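Local coordinates for nuclear movement protein (Encephalitozoon cuniculi, PDB 2O30), which probably binds unfolded proteins in the cytoplasm through a p23-like CS domain of the NudC type, though its exact role is not established, at residues A[56-64]-A[72-80]; A[15-23]-A[40-50]. The protein carries 1 engineered substitution. All coordinates share one frame; numbering follows the deposited sequence.

Contact 1 of 2, residues A[56-64]-A[72-80]; sequences HEVDVSSLW and VDVNVTKKR
Trp-64 and Asn-75 form an antiparallel hydrogen-bonded pair, Trp-64 N giving to Asn-75 O at 2.9 Å and Asn-75 N to Trp-64 O at 2.8 Å. Further along strand 72-78, Val-58 faces Lys-78 as a non-hydrogen-bonded pair. Between these points the chain turns a corner at residues 60-62 through two overlapping type I turns, Asp-59 to Ser-62 and Val-60 to Leu-63.

Ser-62 repairs the break. Its OG accepts a hydrogen bond from Thr-77 N (2.8 Å, N-H...O 168°), doing the work of a strand carbonyl, and donates one to Asp-59 O at 2.7 Å, in the carbonyl plane. Serine suits the place because its small hydroxyl can both accept and donate, and a chi1 of 73°, with OG between backbone N and carbonyl carbon, positions it to do both. Asp-59 suits the start of the first turn: its OD1 accepts from Ser-61 OG on the syn side, though tilted well out of the carboxylate plane.

The apolar side is built from beta-branched residues and a leucine. Val-58 crosses Val-76 at about a right angle, Val-58 CB lying 3.7 Å from Val-76 CG2, while Leu-63 lays CD1 on Val-74 CG1 at 3.6 Å. At the exposed end the long, extended Lys-79 passes over the backbone of Val-58 and brings NZ to Glu-57 OE1 in a 2.7 Å salt bridge.

Strand 15-21 pairs with the other edge of strand 71-78, and Asn-17 and Glu-15 accept from Asn-75 ND2. Val-58 and Leu-63 face inward, against Met-35 of strand 31-36 in the second sheet.

Contact 2 of 2, residues A[15-23]-A[40-50]; sequences EINIQFPVT and ICVKNQGEIVI
Phe-20 of strand 15-21 meets Val-42 and Val-49 in the core of a beta sandwich, the fold of CS domains, where two antiparallel sheets pack face to face. The axes of strands 15-21 and 40-44 lie 9.6 Å apart at an angle of 20°, a separation that large side chains bridge. From Phe-20, CB already touches Val-49 CG1, and CG lies 3.9 Å from the same methyl, which CD1 also meets. CD2 meets Val-49 CG2, which sits over one face, offset toward the rim. CE1 reaches Val-42 CG1 at 3.5 Å, CZ shares that methyl, and CE2 approaches Asn-44 CB. A chi1 of 61° turns the ring so that Val-49 lies over one face and the CE1-CZ end points at Val-42. Val-49 can join Ile-50 opposite Val-42 because the hairpin carries a classic beta bulge there, Val-42 O accepting from both their backbone nitrogens.

Two residues earlier, Ile-18 reaches tip to tip toward two other isoleucines, its CD1 3.8 Å from Ile-40 CD1 and its CG2 3.9 Å from Ile-50 CD1; branched aliphatic side chains suit this apolar layer between the sheets. At the far end the link becomes polar: a water gives to Pro-21 O at 2.7 Å and accepts from Asn-44 ND2 at 3.0 Å, whereas Asn-44 OD1 is buried without a partner.

From the N terminus, strand 8-12 turns back into strand 15-21, and contact 2 closes when the chain, after strand 31-36, returns through the hairpin 39-51 to lie against it. The chain then crosses to the first sheet, where contact 1 closes the shorter excursion between 56-64 and 72-80. The two loops follow in series, neither enclosing the other, with centres 14 Å apart on opposite sides of the chain's centre. Contact 1 links neighbours within one sheet; contact 2 joins that sheet to the three-stranded one. They meet where strands 15-21 and 71-78 pair: Val-74 N lies 2.8 Å from Ile-18 O, a probable hydrogen bond.

Contact 1 of 2, residues A[56-64]-A[72-80]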
loop_
_atom_site.group_PDB
_atom_site.type_symbol
_atom_site.label_atom_id
_atom_site.label_comp_id
_atom_site.label_asym_id
_atom_site.label_seq_id
_atom_site.Cartn_x
_atom_site.Cartn_y
_atom_site.Cartn_z
ATOM N N HIS A 56 8.460 2.727 16.787
ATOM C CA HIS A 56 8.096 4.104 17.127
ATOM C C HIS A 56 7.648 4.870 15.887
ATOM O O HIS A 56 7.783 4.386 14.752
ATOM C CB HIS A 56 9.267 4.853 17.771
ATOM C CG HIS A 56 9.801 4.191 19.004
ATOM N ND1 HIS A 56 9.091 4.134 20.183
ATOM C CD2 HIS A 56 10.967 3.542 19.232
ATOM C CE1 HIS A 56 9.800 3.484 21.090
ATOM N NE2 HIS A 56 10.942 3.112 20.539
ATOM N N GLU A 57 7.139 6.075 16.112
ATOM C CA GLU A 57 6.620 6.907 15.041
ATOM C C GLU A 57 7.692 7.418 14.079
ATOM O O GLU A 57 8.829 7.737 14.467
ATOM C CB GLU A 57 5.766 8.055 15.616
ATOM C CG GLU A 57 4.431 7.527 16.149
ATOM C CD GLU A 57 3.499 8.603 16.682
ATOM O OE1 GLU A 57 3.373 9.681 16.056
ATOM O OE2 GLU A 57 2.869 8.349 17.733
ATOM N N VAL A 58 7.318 7.446 12.795
ATOM C CA VAL A 58 8.169 8.039 11.768
ATOM C C VAL A 58 7.416 9.123 11.000
ATOM O O VAL A 58 6.184 9.185 11.048
ATOM C CB VAL A 58 8.702 6.970 10.784
ATOM C CG1 VAL A 58 9.585 5.969 11.545
ATOM C CG2 VAL A 58 7.553 6.247 10.109
ATOM N N ASP A 59 8.164 9.984 10.322
ATOM C CA ASP A 59 7.578 10.956 9.416
ATOM C C ASP A 59 7.260 10.243 8.092
ATOM O O ASP A 59 8.129 10.101 7.245
ATOM C CB ASP A 59 8.554 12.108 9.194
ATOM C CG ASP A 59 8.023 13.151 8.217
ATOM O OD1 ASP A 59 6.890 12.996 7.713
ATOM O OD2 ASP A 59 8.751 14.124 7.949
ATOM N N VAL A 60 6.026 9.787 7.928
ATOM C CA VAL A 60 5.680 8.962 6.759
ATOM C C VAL A 60 5.965 9.688 5.434
ATOM O O VAL A 60 6.384 9.057 4.449
ATOM C CB VAL A 60 4.246 8.380 6.838
ATOM C CG1 VAL A 60 3.849 7.731 5.511
ATOM C CG2 VAL A 60 4.158 7.346 7.948
ATOM N N SER A 61 5.796 11.012 5.425
ATOM C CA SER A 61 6.110 11.823 4.232
ATOM C C SER A 61 7.584 11.768 3.786
ATOM O O SER A 61 7.897 12.033 2.621
ATOM C CB SER A 61 5.659 13.284 4.424
ATOM O OG SER A 61 6.573 14.005 5.234
ATOM N N SER A 62 8.481 11.405 4.701
ATOM C CA SER A 62 9.913 11.385 4.419
ATOM C C SER A 62 10.355 10.068 3.776
ATOM O O SER A 62 11.522 9.939 3.363
ATOM C CB SER A 62 10.721 11.602 5.701
ATOM O OG SER A 62 10.678 10.434 6.521
ATOM N N LEU A 63 9.439 9.110 3.736
ATOM C CA LEU A 63 9.708 7.759 3.189
ATOM C C LEU A 63 10.270 7.838 1.774
ATOM O O LEU A 63 9.714 8.523 0.920
ATOM C CB LEU A 63 8.428 6.924 3.188
ATOM C CG LEU A 63 8.489 5.488 2.660
ATOM C CD1 LEU A 63 9.505 4.704 3.432
ATOM C CD2 LEU A 63 7.105 4.841 2.763
ATOM N N TRP A 64 11.392 7.168 1.542
ATOM C CA TRP A 64 12.021 7.179 0.221
ATOM C C TRP A 64 12.650 5.815 0.006
ATOM O O TRP A 64 13.020 5.136 0.945
ATOM C CB TRP A 64 13.090 8.280 0.144
ATOM C CG TRP A 64 13.824 8.350 -1.172
ATOM C CD1 TRP A 64 15.147 8.088 -1.391
ATOM C CD2 TRP A 64 13.261 8.668 -2.451
ATOM N NE1 TRP A 64 15.446 8.232 -2.732
ATOM C CE2 TRP A 64 14.306 8.580 -3.403
ATOM C CE3 TRP A 64 11.978 9.025 -2.883
ATOM C CZ2 TRP A 64 14.102 8.845 -4.773
ATOM C CZ3 TRP A 64 11.775 9.275 -4.256
ATOM C CH2 TRP A 64 12.842 9.199 -5.167
ATOM N N VAL A 72 17.248 -3.143 -2.651
ATOM C CA VAL A 72 16.371 -1.995 -2.444
ATOM C C VAL A 72 16.764 -1.369 -1.116
ATOM O O VAL A 72 16.884 -2.077 -0.114
ATOM C CB VAL A 72 14.889 -2.407 -2.405
ATOM C CG1 VAL A 72 14.002 -1.169 -2.205
ATOM C CG2 VAL A 72 14.476 -3.098 -3.730
ATOM N N ASP A 73 16.967 -0.056 -1.122
ATOM C CA ASP A 73 17.265 0.671 0.120
ATOM C C ASP A 73 16.088 1.601 0.439
ATOM O O ASP A 73 15.706 2.418 -0.386
ATOM C CB ASP A 73 18.571 1.436 -0.041
ATOM C CG ASP A 73 19.787 0.524 -0.033
ATOM O OD1 ASP A 73 20.049 -0.103 1.008
ATOM O OD2 ASP A 73 20.505 0.449 -1.051
ATOM N N VAL A 74 15.500 1.435 1.621
ATOM C CA VAL A 74 14.345 2.236 2.061
ATOM C C VAL A 74 14.821 3.075 3.249
ATOM O O VAL A 74 15.581 2.585 4.092
ATOM C CB VAL A 74 13.203 1.308 2.492
ATOM C CG1 VAL A 74 11.965 2.091 2.870
ATOM C CG2 VAL A 74 12.866 0.282 1.366
ATOM N N ASN A 75 14.419 4.344 3.284
ATOM C CA ASN A 75 14.833 5.252 4.362
ATOM C C ASN A 75 13.587 6.014 4.820
ATOM O O ASN A 75 12.750 6.388 4.001
ATOM C CB ASN A 75 15.880 6.206 3.789
ATOM C CG ASN A 75 16.247 7.313 4.728
ATOM O OD1 ASN A 75 15.687 8.419 4.647
ATOM N ND2 ASN A 75 17.195 7.042 5.629
ATOM N N VAL A 76 13.447 6.221 6.134
ATOM C CA VAL A 76 12.374 7.067 6.661
ATOM C C VAL A 76 12.911 7.742 7.921
ATOM O O VAL A 76 13.725 7.148 8.649
ATOM C CB VAL A 76 11.039 6.290 6.945
ATOM C CG1 VAL A 76 11.175 5.255 8.055
ATOM C CG2 VAL A 76 9.890 7.257 7.290
ATOM N N THR A 77 12.467 8.981 8.151
ATOM C CA THR A 77 12.991 9.770 9.280
ATOM C C THR A 77 12.172 9.466 10.537
ATOM O O THR A 77 10.958 9.380 10.475
ATOM C CB THR A 77 12.928 11.277 8.939
ATOM O OG1 THR A 77 13.763 11.548 7.802
ATOM C CG2 THR A 77 13.392 12.137 10.120
ATOM N N LYS A 78 12.847 9.302 11.680
ATOM C CA LYS A 78 12.168 9.080 12.952
ATOM C C LYS A 78 11.529 10.379 13.440
ATOM O O LYS A 78 12.096 11.441 13.244
ATOM C CB LYS A 78 13.175 8.623 14.015
ATOM C CG LYS A 78 13.820 7.258 13.754
ATOM C CD LYS A 78 15.007 7.074 14.711
ATOM C CE LYS A 78 15.647 5.696 14.588
ATOM N NZ LYS A 78 16.826 5.645 15.567
ATOM N N LYS A 79 10.380 10.275 14.092
ATOM C CA LYS A 79 9.760 11.469 14.711
ATOM C C LYS A 79 10.570 11.954 15.906
ATOM O O LYS A 79 10.724 13.167 16.119
ATOM C CB LYS A 79 8.313 11.180 15.107
ATOM C CG LYS A 79 7.314 11.425 13.975
ATOM C CD LYS A 79 5.866 11.498 14.475
ATOM C CE LYS A 79 4.870 11.295 13.310
ATOM N NZ LYS A 79 3.438 11.199 13.796
ATOM N N ARG A 80 11.108 11.010 16.671
ATOM C CA ARG A 80 11.914 11.328 17.845
ATOM C C ARG A 80 13.332 10.798 17.671
ATOM O O ARG A 80 13.516 9.675 17.177
ATOM C CB ARG A 80 11.244 10.728 19.090
ATOM C CG ARG A 80 11.840 11.204 20.387
ATOM C CD ARG A 80 10.972 10.833 21.601
ATOM N NE ARG A 80 11.483 11.495 22.798
ATOM C CZ ARG A 80 11.064 12.678 23.252
ATOM N NH1 ARG A 80 10.096 13.352 22.630
ATOM N NH2 ARG A 80 11.613 13.190 24.345
HETATM O O HOH W 1 9.698 8.401 16.875
HETATM O O HOH W 2 14.154 10.045 3.279
#

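Contact 2 of 2, residues A[15-23]-A[40-50]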
loop_
_atom_site.group_PDB
_atom_site.type_symbol
_atom_site.label_atom_id
_atom_site.label_comp_id
_atom_site.label_asym_id
_atom_site.label_seq_id
_atom_site.Cartn_x
_atom_site.Cartn_y
_atom_site.Cartn_z
ATOM N N GLU A 15 16.990 8.283 11.926
ATOM C CA GLU A 15 16.548 7.622 10.669
ATOM C C GLU A 15 16.553 6.099 10.784
ATOM O O GLU A 15 17.363 5.507 11.510
ATOM C CB GLU A 15 17.433 8.034 9.483
ATOM C CG GLU A 15 17.339 9.488 9.060
ATOM C CD GLU A 15 18.229 9.807 7.861
ATOM O OE1 GLU A 15 18.729 8.849 7.217
ATOM O OE2 GLU A 15 18.410 11.023 7.571
ATOM N N ILE A 16 15.626 5.478 10.062
ATOM C CA ILE A 16 15.578 4.018 9.944
ATOM C C ILE A 16 15.870 3.668 8.470
ATOM O O ILE A 16 15.333 4.324 7.596
ATOM C CB ILE A 16 14.182 3.503 10.351
ATOM C CG1 ILE A 16 14.004 3.558 11.881
ATOM C CG2 ILE A 16 13.923 2.050 9.877
ATOM C CD1 ILE A 16 14.887 2.548 12.698
ATOM N N ASN A 17 16.709 2.651 8.238
ATOM C CA ASN A 17 17.013 2.158 6.889
ATOM C C ASN A 17 16.680 0.682 6.810
ATOM O O ASN A 17 17.016 -0.081 7.723
ATOM C CB ASN A 17 18.492 2.357 6.561
ATOM C CG ASN A 17 18.879 3.821 6.507
ATOM O OD1 ASN A 17 18.389 4.574 5.653
ATOM N ND2 ASN A 17 19.767 4.228 7.410
ATOM N N ILE A 18 16.000 0.283 5.734
ATOM C CA ILE A 18 15.632 -1.125 5.540
ATOM C C ILE A 18 16.167 -1.534 4.167
ATOM O O ILE A 18 16.095 -0.748 3.227
ATOM C CB ILE A 18 14.124 -1.331 5.594
ATOM C CG1 ILE A 18 13.564 -0.950 6.981
ATOM C CG2 ILE A 18 13.732 -2.801 5.243
ATOM C CD1 ILE A 18 12.047 -0.646 6.980
ATOM N N GLN A 19 16.731 -2.730 4.101
ATOM C CA GLN A 19 17.279 -3.260 2.834
ATOM C C GLN A 19 16.690 -4.628 2.541
ATOM O O GLN A 19 16.450 -5.438 3.447
ATOM C CB GLN A 19 18.811 -3.374 2.921
ATOM C CG GLN A 19 19.530 -2.119 3.400
ATOM C CD GLN A 19 19.629 -2.026 4.941
ATOM O OE1 GLN A 19 19.867 -3.032 5.643
ATOM N NE2 GLN A 19 19.471 -0.808 5.466
ATOM N N PHE A 20 16.446 -4.905 1.260
ATOM C CA PHE A 20 16.017 -6.249 0.873
ATOM C C PHE A 20 16.382 -6.464 -0.588
ATOM O O PHE A 20 16.558 -5.498 -1.322
ATOM C CB PHE A 20 14.522 -6.478 1.133
ATOM C CG PHE A 20 13.606 -5.564 0.365
ATOM C CD1 PHE A 20 13.211 -4.339 0.904
ATOM C CD2 PHE A 20 13.134 -5.918 -0.900
ATOM C CE1 PHE A 20 12.345 -3.498 0.218
ATOM C CE2 PHE A 20 12.286 -5.082 -1.598
ATOM C CZ PHE A 20 11.883 -3.849 -1.029
ATOM N N PRO A 21 16.541 -7.740 -0.998
ATOM C CA PRO A 21 16.993 -8.017 -2.365
ATOM C C PRO A 21 15.876 -7.949 -3.406
ATOM O O PRO A 21 14.730 -8.289 -3.095
ATOM C CB PRO A 21 17.550 -9.440 -2.249
ATOM C CG PRO A 21 16.673 -10.083 -1.240
ATOM C CD PRO A 21 16.386 -8.976 -0.206
ATOM N N VAL A 22 16.214 -7.490 -4.616
ATOM C CA VAL A 22 15.221 -7.332 -5.696
ATOM C C VAL A 22 14.993 -8.692 -6.318
ATOM O O VAL A 22 15.972 -9.370 -6.631
ATOM C CB VAL A 22 15.737 -6.417 -6.823
ATOM C CG1 VAL A 22 14.696 -6.286 -7.927
ATOM C CG2 VAL A 22 16.124 -5.063 -6.306
ATOM N N THR A 23 13.719 -9.045 -6.521
ATOM C CA THR A 23 13.263 -10.323 -7.123
ATOM C C THR A 23 14.026 -11.544 -6.610
ATOM O O THR A 23 15.265 -11.584 -6.650
ATOM C CB THR A 23 13.277 -10.300 -8.698
ATOM O OG1 THR A 23 14.595 -10.582 -9.204
ATOM C CG2 THR A 23 12.787 -8.956 -9.231
ATOM N N ILE A 40 3.465 -0.715 8.461
ATOM C CA ILE A 40 4.329 -0.779 7.300
ATOM C C ILE A 40 4.049 -2.076 6.529
ATOM O O ILE A 40 3.920 -3.147 7.106
ATOM C CB ILE A 40 5.814 -0.682 7.720
ATOM C CG1 ILE A 40 6.741 -0.850 6.500
ATOM C CG2 ILE A 40 6.108 -1.680 8.844
ATOM C CD1 ILE A 40 8.237 -0.728 6.843
ATOM N N CYS A 41 3.906 -1.935 5.218
ATOM C CA CYS A 41 3.715 -3.058 4.312
ATOM C C CYS A 41 4.712 -2.908 3.171
ATOM O O CYS A 41 4.721 -1.884 2.482
ATOM C CB CYS A 41 2.301 -3.031 3.739
ATOM S SG CYS A 41 2.051 -4.360 2.532
ATOM N N VAL A 42 5.563 -3.913 2.986
ATOM C CA VAL A 42 6.510 -3.928 1.873
ATOM C C VAL A 42 6.322 -5.255 1.149
ATOM O O VAL A 42 6.407 -6.312 1.754
ATOM C CB VAL A 42 7.981 -3.800 2.362
ATOM C CG1 VAL A 42 8.963 -3.940 1.184
ATOM C CG2 VAL A 42 8.189 -2.463 3.095
ATOM N N LYS A 43 6.056 -5.187 -0.144
ATOM C CA LYS A 43 5.914 -6.407 -0.933
ATOM C C LYS A 43 6.843 -6.370 -2.127
ATOM O O LYS A 43 7.148 -5.311 -2.645
ATOM C CB LYS A 43 4.466 -6.593 -1.375
ATOM C CG LYS A 43 3.492 -6.644 -0.215
ATOM C CD LYS A 43 2.269 -7.478 -0.545
ATOM C CE LYS A 43 1.357 -6.781 -1.513
ATOM N NZ LYS A 43 0.003 -7.428 -1.479
ATOM N N ASN A 44 7.304 -7.539 -2.546
ATOM C CA ASN A 44 8.191 -7.627 -3.683
ATOM C C ASN A 44 7.653 -8.730 -4.583
ATOM O O ASN A 44 7.643 -9.898 -4.190
ATOM C CB ASN A 44 9.628 -7.912 -3.234
ATOM C CG ASN A 44 10.597 -7.994 -4.402
ATOM O OD1 ASN A 44 10.257 -7.634 -5.533
ATOM N ND2 ASN A 44 11.790 -8.483 -4.141
ATOM N N GLN A 45 7.163 -8.334 -5.757
ATOM C CA GLN A 45 6.511 -9.253 -6.688
ATOM C C GLN A 45 5.408 -10.040 -5.992
ATOM O O GLN A 45 5.311 -11.256 -6.164
ATOM C CB GLN A 45 7.521 -10.229 -7.298
ATOM C CG GLN A 45 8.501 -9.623 -8.274
ATOM C CD GLN A 45 8.881 -10.610 -9.367
ATOM O OE1 GLN A 45 8.041 -11.009 -10.181
ATOM N NE2 GLN A 45 10.148 -11.010 -9.392
ATOM N N GLY A 46 4.605 -9.355 -5.184
ATOM C CA GLY A 46 3.515 -10.000 -4.458
ATOM C C GLY A 46 3.895 -10.720 -3.169
ATOM O O GLY A 46 3.021 -10.989 -2.346
ATOM N N GLU A 47 5.181 -11.035 -2.990
ATOM C CA GLU A 47 5.677 -11.681 -1.766
ATOM C C GLU A 47 5.875 -10.639 -0.659
ATOM O O GLU A 47 6.475 -9.592 -0.890
ATOM C CB GLU A 47 6.993 -12.416 -2.045
ATOM C CG GLU A 47 7.647 -13.091 -0.830
ATOM C CD GLU A 47 9.078 -13.556 -1.116
ATOM O OE1 GLU A 47 9.357 -14.005 -2.257
ATOM O OE2 GLU A 47 9.929 -13.477 -0.201
ATOM N N ILE A 48 5.352 -10.919 0.528
ATOM C CA ILE A 48 5.509 -9.986 1.638
ATOM C C ILE A 48 6.966 -9.996 2.109
ATOM O O ILE A 48 7.554 -11.060 2.350
ATOM C CB ILE A 48 4.513 -10.264 2.804
ATOM C CG1 ILE A 48 3.076 -9.910 2.375
ATOM C CG2 ILE A 48 4.903 -9.463 4.052
ATOM C CD1 ILE A 48 1.998 -10.423 3.316
ATOM N N VAL A 49 7.546 -8.801 2.201
ATOM C CA VAL A 49 8.866 -8.607 2.779
ATOM C C VAL A 49 8.673 -8.227 4.250
ATOM O O VAL A 49 9.286 -8.833 5.138
ATOM C CB VAL A 49 9.661 -7.473 2.055
ATOM C CG1 VAL A 49 11.033 -7.249 2.714
ATOM C CG2 VAL A 49 9.827 -7.770 0.553
ATOM N N ILE A 50 7.850 -7.204 4.492
ATOM C CA ILE A 50 7.480 -6.794 5.856
ATOM C C ILE A 50 5.992 -6.498 5.908
ATOM O O ILE A 50 5.441 -5.889 4.987
ATOM C CB ILE A 50 8.179 -5.504 6.311
ATOM C CG1 ILE A 50 9.693 -5.667 6.323
ATOM C CG2 ILE A 50 7.667 -5.075 7.701
ATOM C CD1 ILE A 50 10.434 -4.362 6.610
HETATM O O HOH W 3 12.931 -9.702 -1.661
#